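Local coordinates for protein GH127 beta-L-arabinofuranoside (Geobacillus stearothermophilus, PDB 4QK0) that probably hydrolyses terminal beta-L-arabinofuranosides, as a family GH127 beta-L-arabinofuranosidase built on a helical catalytic domain, at residues Q114-L119 against A171-T176; K130-L135 against T176-G181; G145-A150 against R161-I166. All blocks are in the same frame, centred on the assembly; numbering follows the deposited sequence. Where two conformers were deposited one is given.

How the contacts relate
All three contacts draw on helix 162-177, taken at successive levels from its first turn to just past its end. Contact 3 lies at the first turn, where one phenylalanine is buried against helix 140-158 by packing without hydrogen bonds across it. Contact 1, partly buried, sits near the last turns and is mixed: a tyrosine ring meets a carboxylate and a second tyrosine. Contact 2, buried again, takes over at the helix end with aromatic and aliphatic groups on an indole. Contacts 1 and 2 share Thr176 and are joined by the Asp116-Arg131 salt bridge and a probable hydrogen bond between Trp132 NE1 and Tyr173 OH, whereas contacts 2 and 3 do not touch.

Contact 1. Residues Q114-L119 against A171-T176; sequences QPDGYL and ADYIGT
Tyr173 lays one face of its ring under the carboxylate of Asp116, with the two planes only 18° apart. Asp116 CG stands 4.1 Å above the ring plane, over its centre, and OD2 is 3.8 Å from Tyr173 CZ. The same aspartate supplies its backbone too, its O lying 3.3 Å from Tyr173 CB. At the ring's edge Tyr118 arrives, its CD1 3.8 Å from Tyr173 CE2, and the two tyrosines make an apolar contact. With CG anti to the backbone N (chi1 173°), Tyr173 carries its ring out from the helix to the loop. Gly117 suits its place: a side chain would press on Tyr173 CB and, with phi positive, on the preceding carbonyl oxygen.

Further out, polar bonds fix these groups. Asp116 OD1 accepts from Tyr118 N at 3.1 Å in a fairly straight bond (166°) from the anti side, tilted out of the carboxylate plane, while OD2 forms a salt bridge with Arg131 that probably offsets the carboxylate's charge over the ring. The tyrosine hydroxyls also have partners, Tyr118 with Glu140 and Tyr173 with Trp132. A backbone bond from Gly117 N to Gln114 O closes the turn. The arrangement is a type I beta turn, Gln114 to Gly117, overlapped by an Asx turn at Asp116, and it sets the loop after helix 96-112 against helix 162-177 in the GH127 catalytic domain.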
loop_
_atom_site.group_PDB
_atom_site.type_symbol
_atom_site.label_atom_id
_atom_site.label_comp_id
_atom_site.label_asym_id
_atom_site.label_seq_id
_atom_site.Cartn_x
_atom_site.Cartn_y
_atom_site.Cartn_z
ATOM N N GLN A 114 -0.836 -45.823 -4.940
ATOM C CA GLN A 114 -1.656 -46.783 -4.216
ATOM C C GLN A 114 -2.351 -47.720 -5.221
ATOM O O GLN A 114 -2.492 -47.393 -6.381
ATOM C CB GLN A 114 -2.658 -46.048 -3.310
ATOM C CG GLN A 114 -1.981 -45.379 -2.100
ATOM C CD GLN A 114 -2.962 -44.658 -1.180
ATOM O OE1 GLN A 114 -4.167 -44.907 -1.216
ATOM N NE2 GLN A 114 -2.442 -43.728 -0.343
ATOM N N PRO A 115 -2.785 -48.891 -4.769
ATOM C CA PRO A 115 -3.471 -49.820 -5.660
ATOM C C PRO A 115 -4.720 -49.243 -6.328
ATOM O O PRO A 115 -5.092 -49.686 -7.391
ATOM C CB PRO A 115 -3.882 -50.966 -4.726
ATOM C CG PRO A 115 -3.016 -50.843 -3.518
ATOM C CD PRO A 115 -2.676 -49.394 -3.387
ATOM N N ASP A 116 -5.417 -48.314 -5.678
ATOM C CA ASP A 116 -6.642 -47.786 -6.297
ATOM C C ASP A 116 -6.361 -46.647 -7.275
ATOM O O ASP A 116 -7.282 -46.174 -7.897
ATOM C CB ASP A 116 -7.676 -47.365 -5.242
ATOM C CG ASP A 116 -7.182 -46.238 -4.332
ATOM O OD1 ASP A 116 -6.141 -45.645 -4.638
ATOM O OD2 ASP A 116 -7.871 -45.966 -3.319
ATOM N N GLY A 117 -5.093 -46.276 -7.464
ATOM C CA GLY A 117 -4.736 -45.187 -8.366
ATOM C C GLY A 117 -4.314 -43.845 -7.700
ATOM O O GLY A 117 -3.596 -43.070 -8.299
ATOM N N TYR A 118 -4.652 -43.651 -6.441
ATOM C CA TYR A 118 -4.230 -42.470 -5.668
ATOM C C TYR A 118 -2.714 -42.345 -5.547
ATOM O O TYR A 118 -2.029 -43.300 -5.191
ATOM C CB TYR A 118 -4.844 -42.545 -4.288
ATOM C CG TYR A 118 -4.723 -41.291 -3.486
ATOM C CD1 TYR A 118 -5.541 -40.190 -3.757
ATOM C CD2 TYR A 118 -3.901 -41.241 -2.355
ATOM C CE1 TYR A 118 -5.478 -39.029 -2.980
ATOM C CE2 TYR A 118 -3.826 -40.101 -1.571
ATOM C CZ TYR A 118 -4.609 -38.983 -1.888
ATOM O OH TYR A 118 -4.526 -37.833 -1.150
ATOM N N LEU A 119 -2.212 -41.156 -5.883
ATOM C CA LEU A 119 -0.788 -40.831 -5.800
ATOM C C LEU A 119 -0.602 -39.459 -5.102
ATOM O O LEU A 119 -0.769 -38.363 -5.726
ATOM C CB LEU A 119 -0.213 -40.714 -7.182
ATOM C CG LEU A 119 1.246 -41.083 -7.450
ATOM C CD1 LEU A 119 1.769 -40.270 -8.599
ATOM C CD2 LEU A 119 2.172 -40.988 -6.275
ATOM N N ALA A 171 -6.459 -40.522 -12.686
ATOM C CA ALA A 171 -7.613 -39.765 -13.256
ATOM C C ALA A 171 -8.930 -40.579 -13.179
ATOM O O ALA A 171 -9.996 -40.073 -12.801
ATOM C CB ALA A 171 -7.314 -39.378 -14.691
ATOM N N ASP A 172 -8.838 -41.872 -13.475
ATOM C CA ASP A 172 -10.021 -42.756 -13.345
ATOM C C ASP A 172 -10.475 -42.828 -11.913
ATOM O O ASP A 172 -11.688 -42.742 -11.644
ATOM C CB ASP A 172 -9.731 -44.199 -13.850
ATOM C CG ASP A 172 -9.361 -44.249 -15.333
ATOM O OD1 ASP A 172 -9.709 -43.323 -16.102
ATOM O OD2 ASP A 172 -8.657 -45.214 -15.707
ATOM N N TYR A 173 -9.532 -43.007 -10.981
ATOM C CA TYR A 173 -9.909 -43.056 -9.561
ATOM C C TYR A 173 -10.598 -41.753 -9.171
ATOM O O TYR A 173 -11.689 -41.752 -8.540
ATOM C CB TYR A 173 -8.688 -43.333 -8.674
ATOM C CG TYR A 173 -8.997 -43.220 -7.209
ATOM C CD1 TYR A 173 -10.015 -43.946 -6.631
ATOM C CD2 TYR A 173 -8.291 -42.301 -6.395
ATOM C CE1 TYR A 173 -10.333 -43.777 -5.290
ATOM C CE2 TYR A 173 -8.602 -42.117 -5.053
ATOM C CZ TYR A 173 -9.608 -42.820 -4.506
ATOM O OH TYR A 173 -9.893 -42.637 -3.168
ATOM N N ILE A 174 -10.016 -40.624 -9.585
ATOM C CA ILE A 174 -10.614 -39.320 -9.251
ATOM C C ILE A 174 -12.083 -39.233 -9.754
ATOM O O ILE A 174 -12.959 -38.712 -9.099
ATOM C CB ILE A 174 -9.763 -38.189 -9.849
ATOM C CG1 ILE A 174 -8.449 -38.060 -9.053
ATOM C CG2 ILE A 174 -10.539 -36.856 -9.884
ATOM C CD1 ILE A 174 -7.441 -37.212 -9.762
ATOM N N GLY A 175 -12.297 -39.775 -10.940
ATOM C CA GLY A 175 -13.631 -39.873 -11.558
ATOM C C GLY A 175 -14.620 -40.684 -10.761
ATOM O O GLY A 175 -15.784 -40.382 -10.764
ATOM N N THR A 176 -14.148 -41.708 -10.036
ATOM C CA THR A 176 -15.055 -42.446 -9.176
ATOM C C THR A 176 -15.378 -41.660 -7.939
ATOM O O THR A 176 -16.470 -41.795 -7.393
ATOM C CB THR A 176 -14.530 -43.845 -8.764
ATOM O OG1 THR A 176 -13.359 -43.735 -7.938
ATOM C CG2 THR A 176 -14.193 -44.721 -10.020
#

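Contact 2. Residues K130-L135 against T176-G181; sequences KRWMNL and TVFGRG
Trp132 turns one face of its indole to both the last helical residue, Val177, and the residue after it, Phe178. It occupies the third position of a type II beta turn running from Lys130 to Met133, where its backbone has a positive phi of 63°. With CG anti to the carbonyl carbon (chi1 -49°), the indole is carried across to the other segment. Val177 CG1 sits 4.0 Å from the centroid of the five-membered ring, almost on its normal, a CH-pi contact. Beside it, CG2 of the same valine comes within 3.8 Å of Trp132 NE1, whose polar partner is the hydroxyl of Tyr173.

The six-membered ring is met by Phe178 in a T-shaped stack, the phenylalanine edge directed at the tryptophan face. Their centroids are 4.9 Å apart and the planes stand at 88°; the nearest atoms, Phe178 CZ and Trp132 CE3, are separated by 3.5 Å. A large fused ring suits this place because its two halves serve two neighbours at once. With the indole cut back to an alanine, Val177 CG1 and the edge of Phe178 would probably lose the face they pack on, and the Tyr173 hydroxyl its N-H mate.

Farther along the segment, Leu135 and Phe178 run toward each other from opposite directions, Leu135 CD1 lying 4.0 Å from Phe178 CZ. A branched aliphatic chain fits here, since CG and both methyls can lie round the end of the phenyl ring.

The contact joins the loop before helix 140-158 to the C-terminal end of helix 162-177 within the GH127 catalytic domain. Around it, Trp132 and Leu135 also pack on Leu141 of helix 140-158, Leu135 reaches Tyr227 of helix 227-234, and Val177 and Trp132 both touch Ile185 in the loop beyond.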
loop_
_atom_site.group_PDB
_atom_site.type_symbol
_atom_site.label_atom_id
_atom_site.label_comp_id
_atom_site.label_asym_id
_atom_site.label_seq_id
_atom_site.Cartn_x
_atom_site.Cartn_y
_atom_site.Cartn_z
ATOM N N LYS A 130 -6.704 -39.778 5.533
ATOM C CA LYS A 130 -7.405 -38.471 5.613
ATOM C C LYS A 130 -7.624 -37.809 4.247
ATOM O O LYS A 130 -8.014 -36.637 4.184
ATOM C CB LYS A 130 -6.621 -37.518 6.524
ATOM C CG LYS A 130 -6.997 -37.567 7.995
ATOM C CD LYS A 130 -7.563 -38.906 8.415
ATOM C CE LYS A 130 -7.803 -38.998 9.918
ATOM N NZ LYS A 130 -6.552 -39.324 10.654
ATOM N N ARG A 131 -7.438 -38.571 3.163
ATOM C CA ARG A 131 -7.579 -38.059 1.838
ATOM C C ARG A 131 -8.972 -37.518 1.532
ATOM O O ARG A 131 -9.988 -37.906 2.115
ATOM C CB ARG A 131 -7.132 -39.055 0.784
ATOM C CG ARG A 131 -7.971 -40.326 0.658
ATOM C CD ARG A 131 -7.270 -41.321 -0.247
ATOM N NE ARG A 131 -8.054 -42.535 -0.369
ATOM C CZ ARG A 131 -7.798 -43.576 -1.177
ATOM N NH1 ARG A 131 -6.778 -43.595 -2.009
ATOM N NH2 ARG A 131 -8.647 -44.610 -1.170
ATOM N N TRP A 132 -8.970 -36.512 0.682
ATOM C CA TRP A 132 -10.200 -35.877 0.243
ATOM C C TRP A 132 -11.028 -35.175 1.323
ATOM O O TRP A 132 -12.209 -34.964 1.131
ATOM C CB TRP A 132 -11.106 -36.912 -0.454
ATOM C CG TRP A 132 -10.480 -37.807 -1.535
ATOM C CD1 TRP A 132 -10.636 -39.158 -1.654
ATOM C CD2 TRP A 132 -9.682 -37.391 -2.658
ATOM N NE1 TRP A 132 -9.977 -39.624 -2.799
ATOM C CE2 TRP A 132 -9.399 -38.552 -3.433
ATOM C CE3 TRP A 132 -9.179 -36.158 -3.091
ATOM C CZ2 TRP A 132 -8.645 -38.497 -4.608
ATOM C CZ3 TRP A 132 -8.415 -36.108 -4.264
ATOM C CH2 TRP A 132 -8.142 -37.276 -5.001
HETATM N N MSE A 133 -10.441 -34.809 2.438
HETATM C CA MSE A 133 -11.191 -34.124 3.493
HETATM C C MSE A 133 -10.936 -32.619 3.519
HETATM O O MSE A 133 -11.609 -31.882 4.218
HETATM C CB MSE A 133 -10.885 -34.752 4.863
HETATM C CG MSE A 133 -11.319 -36.224 4.968
HETATM SE SE MSE A 133 -13.269 -36.530 4.832
HETATM C CE MSE A 133 -13.504 -37.524 3.160
ATOM N N ASN A 134 -9.946 -32.142 2.763
ATOM C CA ASN A 134 -9.660 -30.712 2.663
ATOM C C ASN A 134 -9.181 -30.314 1.281
ATOM O O ASN A 134 -8.015 -29.976 1.032
ATOM C CB ASN A 134 -8.664 -30.231 3.734
ATOM C CG ASN A 134 -8.653 -28.705 3.847
ATOM O OD1 ASN A 134 -9.115 -27.984 2.951
ATOM N ND2 ASN A 134 -8.129 -28.212 4.952
ATOM N N LEU A 135 -10.151 -30.309 0.380
ATOM C CA LEU A 135 -9.944 -29.869 -1.003
ATOM C C LEU A 135 -9.753 -28.378 -1.086
ATOM O O LEU A 135 -9.136 -27.887 -2.026
ATOM C CB LEU A 135 -11.157 -30.286 -1.871
ATOM C CG LEU A 135 -11.187 -31.737 -2.425
ATOM C CD1 LEU A 135 -10.078 -31.916 -3.426
ATOM C CD2 LEU A 135 -11.054 -32.779 -1.318
ATOM N N THR A 176 -14.148 -41.708 -10.036
ATOM C CA THR A 176 -15.055 -42.446 -9.176
ATOM C C THR A 176 -15.378 -41.660 -7.939
ATOM O O THR A 176 -16.470 -41.795 -7.393
ATOM C CB THR A 176 -14.530 -43.845 -8.764
ATOM O OG1 THR A 176 -13.359 -43.735 -7.938
ATOM C CG2 THR A 176 -14.193 -44.721 -10.020
ATOM N N VAL A 177 -14.429 -40.878 -7.465
ATOM C CA VAL A 177 -14.594 -40.212 -6.175
ATOM C C VAL A 177 -15.444 -38.951 -6.291
ATOM O O VAL A 177 -16.295 -38.698 -5.432
ATOM C CB VAL A 177 -13.253 -39.812 -5.602
ATOM C CG1 VAL A 177 -13.439 -38.916 -4.397
ATOM C CG2 VAL A 177 -12.484 -41.050 -5.211
ATOM N N PHE A 178 -15.214 -38.173 -7.329
ATOM C CA PHE A 178 -15.902 -36.881 -7.451
ATOM C C PHE A 178 -17.037 -36.855 -8.468
ATOM O O PHE A 178 -16.866 -37.271 -9.622
ATOM C CB PHE A 178 -14.896 -35.788 -7.806
ATOM C CG PHE A 178 -13.926 -35.531 -6.700
ATOM C CD1 PHE A 178 -14.248 -34.683 -5.682
ATOM C CD2 PHE A 178 -12.739 -36.224 -6.649
ATOM C CE1 PHE A 178 -13.375 -34.470 -4.640
ATOM C CE2 PHE A 178 -11.841 -36.017 -5.613
ATOM C CZ PHE A 178 -12.165 -35.144 -4.600
ATOM N N GLY A 179 -18.170 -36.303 -8.058
ATOM C CA GLY A 179 -19.278 -36.135 -8.983
ATOM C C GLY A 179 -20.578 -35.930 -8.260
ATOM O O GLY A 179 -20.585 -35.744 -7.045
ATOM N N ARG A 180 -21.686 -36.015 -9.005
ATOM C CA ARG A 180 -23.009 -35.832 -8.416
ATOM C C ARG A 180 -23.660 -37.154 -8.055
ATOM O O ARG A 180 -24.737 -37.178 -7.489
ATOM C CB ARG A 180 -23.875 -35.051 -9.384
ATOM C CG ARG A 180 -23.250 -33.750 -9.822
ATOM C CD ARG A 180 -24.083 -32.990 -10.839
ATOM N NE ARG A 180 -25.444 -32.690 -10.433
ATOM C CZ ARG A 180 -25.908 -31.503 -10.026
ATOM N NH1 ARG A 180 -25.129 -30.429 -9.934
ATOM N NH2 ARG A 180 -27.203 -31.392 -9.706
ATOM N N GLY A 181 -22.980 -38.257 -8.358
ATOM C CA GLY A 181 -23.546 -39.608 -8.201
ATOM C C GLY A 181 -23.617 -40.081 -6.762
ATOM O O GLY A 181 -23.118 -39.407 -5.851
#

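Contact 3. Residues G145-A150 against R161-I166; sequences GHLIEA and RRFLDI
Phe163 swings its ring toward helix 140-158 because CG lies anti to the backbone N (chi1 -170°), while a chi2 of 8° sets the plane of the phenyl. CE2 and CZ lead the approach. Ala150 CB is 3.6 Å from Phe163 CE2 and 3.9 Å from CZ, so the methyl lies beside one corner of the ring, meeting it obliquely. Alanine suits this position: its lone methyl lets the phenyl come right up to the helix backbone, where the backbone atom C of Ala150 is 3.8 Å from CE2 of Phe163.

One turn earlier, the backbone oxygen of Leu147 is 3.6 Å from Phe163 CZ, an approach by van der Waals contact and again oblique to the ring. The leucine side chain crosses the phenyl at about a right angle, bringing CD1 to 4.1 Å from Phe163 CZ. Leu147 and Ala150, three residues apart, thus lie on the same side of their helix and receive one ring between them.

The two helices form an antiparallel hairpin, helix 140-158 followed after a short connection by helix 162-177, and only ten residues of chain separate the two segments, most of them helical. The catalytic domain belongs to the six-hairpin clan, consistent with an (alpha/alpha)6 barrel in which helices are packed antiparallel.

Ala151 of helix 140-158 also touches the phenyl, and Ile106 and Leu109 of helix 96-112 also lie against it. Leu147 packs in addition against Ala80 of helix 76-92. Next to the phenylalanine in sequence, Arg162 pairs through NE with Glu107, and Glu149, whose CB points away from helix 162-177, forms a salt bridge with Lys200.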
loop_
_atom_site.group_PDB
_atom_site.type_symbol
_atom_site.label_atom_id
_atom_site.label_comp_id
_atom_site.label_asym_id
_atom_site.label_seq_id
_atom_site.Cartn_x
_atom_site.Cartn_y
_atom_site.Cartn_z
ATOM N N GLY A 145 -3.438 -32.811 -11.242
ATOM C CA GLY A 145 -3.460 -32.091 -12.506
ATOM C C GLY A 145 -2.090 -31.825 -13.045
ATOM O O GLY A 145 -1.811 -32.080 -14.221
ATOM N N HIS A 146 -1.175 -31.358 -12.184
ATOM C CA HIS A 146 0.152 -31.067 -12.671
ATOM C C HIS A 146 0.866 -32.306 -13.143
ATOM O O HIS A 146 1.590 -32.259 -14.118
ATOM C CB HIS A 146 0.990 -30.301 -11.637
ATOM C CG HIS A 146 0.863 -28.825 -11.796
ATOM N ND1 HIS A 146 0.210 -28.032 -10.874
ATOM C CD2 HIS A 146 1.139 -28.022 -12.852
ATOM C CE1 HIS A 146 0.138 -26.797 -11.338
ATOM N NE2 HIS A 146 0.713 -26.761 -12.514
ATOM N N LEU A 147 0.686 -33.385 -12.424
ATOM C CA LEU A 147 1.272 -34.689 -12.818
ATOM C C LEU A 147 0.703 -35.219 -14.177
ATOM O O LEU A 147 1.430 -35.688 -15.020
ATOM C CB LEU A 147 0.967 -35.692 -11.724
ATOM C CG LEU A 147 1.916 -36.193 -10.645
ATOM C CD1 LEU A 147 3.359 -35.766 -10.765
ATOM C CD2 LEU A 147 1.346 -36.055 -9.247
ATOM N N ILE A 148 -0.624 -35.105 -14.345
ATOM C CA ILE A 148 -1.276 -35.371 -15.646
ATOM C C ILE A 148 -0.639 -34.560 -16.760
ATOM O O ILE A 148 -0.218 -35.118 -17.783
ATOM C CB ILE A 148 -2.749 -35.076 -15.565
ATOM C CG1 ILE A 148 -3.447 -36.147 -14.704
ATOM C CG2 ILE A 148 -3.347 -35.020 -16.947
ATOM C CD1 ILE A 148 -4.866 -35.827 -14.279
ATOM N N GLU A 149 -0.477 -33.253 -16.555
ATOM C CA GLU A 149 0.129 -32.446 -17.623
ATOM C C GLU A 149 1.486 -32.969 -17.934
ATOM O O GLU A 149 1.890 -32.952 -19.094
ATOM C CB GLU A 149 0.245 -30.967 -17.265
ATOM C CG GLU A 149 -1.048 -30.200 -17.152
ATOM C CD GLU A 149 -0.801 -28.672 -17.085
ATOM O OE1 GLU A 149 -0.834 -28.078 -15.979
ATOM O OE2 GLU A 149 -0.603 -28.068 -18.164
ATOM N N ALA A 150 2.239 -33.374 -16.909
ATOM C CA ALA A 150 3.624 -33.778 -17.179
ATOM C C ALA A 150 3.619 -35.091 -17.998
ATOM O O ALA A 150 4.413 -35.257 -18.900
ATOM C CB ALA A 150 4.370 -34.015 -15.873
ATOM N N ARG A 161 4.727 -44.339 -22.674
ATOM C CA ARG A 161 3.388 -44.302 -22.144
ATOM C C ARG A 161 3.285 -44.590 -20.662
ATOM O O ARG A 161 2.201 -44.480 -20.078
ATOM C CB ARG A 161 2.629 -45.536 -22.751
ATOM C CG ARG A 161 1.664 -45.344 -23.886
ATOM C CD ARG A 161 0.565 -46.395 -23.873
ATOM N NE ARG A 161 -0.639 -45.752 -24.396
ATOM C CZ ARG A 161 -1.551 -45.131 -23.651
ATOM N NH1 ARG A 161 -1.439 -45.123 -22.335
ATOM N NH2 ARG A 161 -2.592 -44.529 -24.219
ATOM N N ARG A 162 4.348 -45.102 -20.086
ATOM C CA ARG A 162 4.322 -45.504 -18.690
ATOM C C ARG A 162 3.706 -44.419 -17.753
ATOM O O ARG A 162 2.824 -44.699 -16.945
ATOM C CB ARG A 162 5.760 -45.838 -18.277
ATOM C CG ARG A 162 5.925 -46.265 -16.850
ATOM C CD ARG A 162 5.483 -47.690 -16.617
ATOM N NE ARG A 162 5.740 -47.955 -15.201
ATOM C CZ ARG A 162 4.819 -48.190 -14.261
ATOM N NH1 ARG A 162 3.530 -48.263 -14.545
ATOM N NH2 ARG A 162 5.212 -48.375 -13.009
ATOM N N PHE A 163 4.152 -43.177 -17.908
ATOM C CA PHE A 163 3.730 -42.100 -16.992
ATOM C C PHE A 163 2.259 -41.824 -17.293
ATOM O O PHE A 163 1.419 -41.728 -16.402
ATOM C CB PHE A 163 4.646 -40.887 -17.200
ATOM C CG PHE A 163 4.497 -39.756 -16.167
ATOM C CD1 PHE A 163 3.723 -39.876 -15.010
ATOM C CD2 PHE A 163 5.204 -38.551 -16.373
ATOM C CE1 PHE A 163 3.644 -38.813 -14.101
ATOM C CE2 PHE A 163 5.110 -37.512 -15.481
ATOM C CZ PHE A 163 4.335 -37.639 -14.334
ATOM N N LEU A 164 1.941 -41.771 -18.570
ATOM C CA LEU A 164 0.542 -41.640 -18.978
ATOM C C LEU A 164 -0.385 -42.715 -18.405
ATOM O O LEU A 164 -1.479 -42.393 -17.938
ATOM C CB LEU A 164 0.439 -41.642 -20.501
ATOM C CG LEU A 164 -0.943 -41.299 -21.071
ATOM C CD1 LEU A 164 -1.283 -39.881 -20.669
ATOM C CD2 LEU A 164 -0.936 -41.435 -22.577
ATOM N N ASP A 165 0.089 -43.971 -18.373
ATOM C CA ASP A 165 -0.695 -45.060 -17.802
ATOM C C ASP A 165 -0.946 -44.882 -16.328
ATOM O O ASP A 165 -2.041 -45.068 -15.850
ATOM C CB ASP A 165 -0.008 -46.412 -18.070
ATOM C CG ASP A 165 -0.109 -46.841 -19.551
ATOM O OD1 ASP A 165 -1.094 -46.461 -20.212
ATOM O OD2 ASP A 165 0.802 -47.534 -20.062
ATOM N N ILE A 166 0.095 -44.533 -15.602
ATOM C CA ILE A 166 -0.011 -44.237 -14.173
ATOM C C ILE A 166 -1.051 -43.134 -13.934
ATOM O O ILE A 166 -1.917 -43.287 -13.070
ATOM C CB ILE A 166 1.383 -43.785 -13.656
ATOM C CG1 ILE A 166 2.338 -44.996 -13.632
ATOM C CG2 ILE A 166 1.286 -43.105 -12.299
ATOM C CD1 ILE A 166 3.826 -44.616 -13.529
#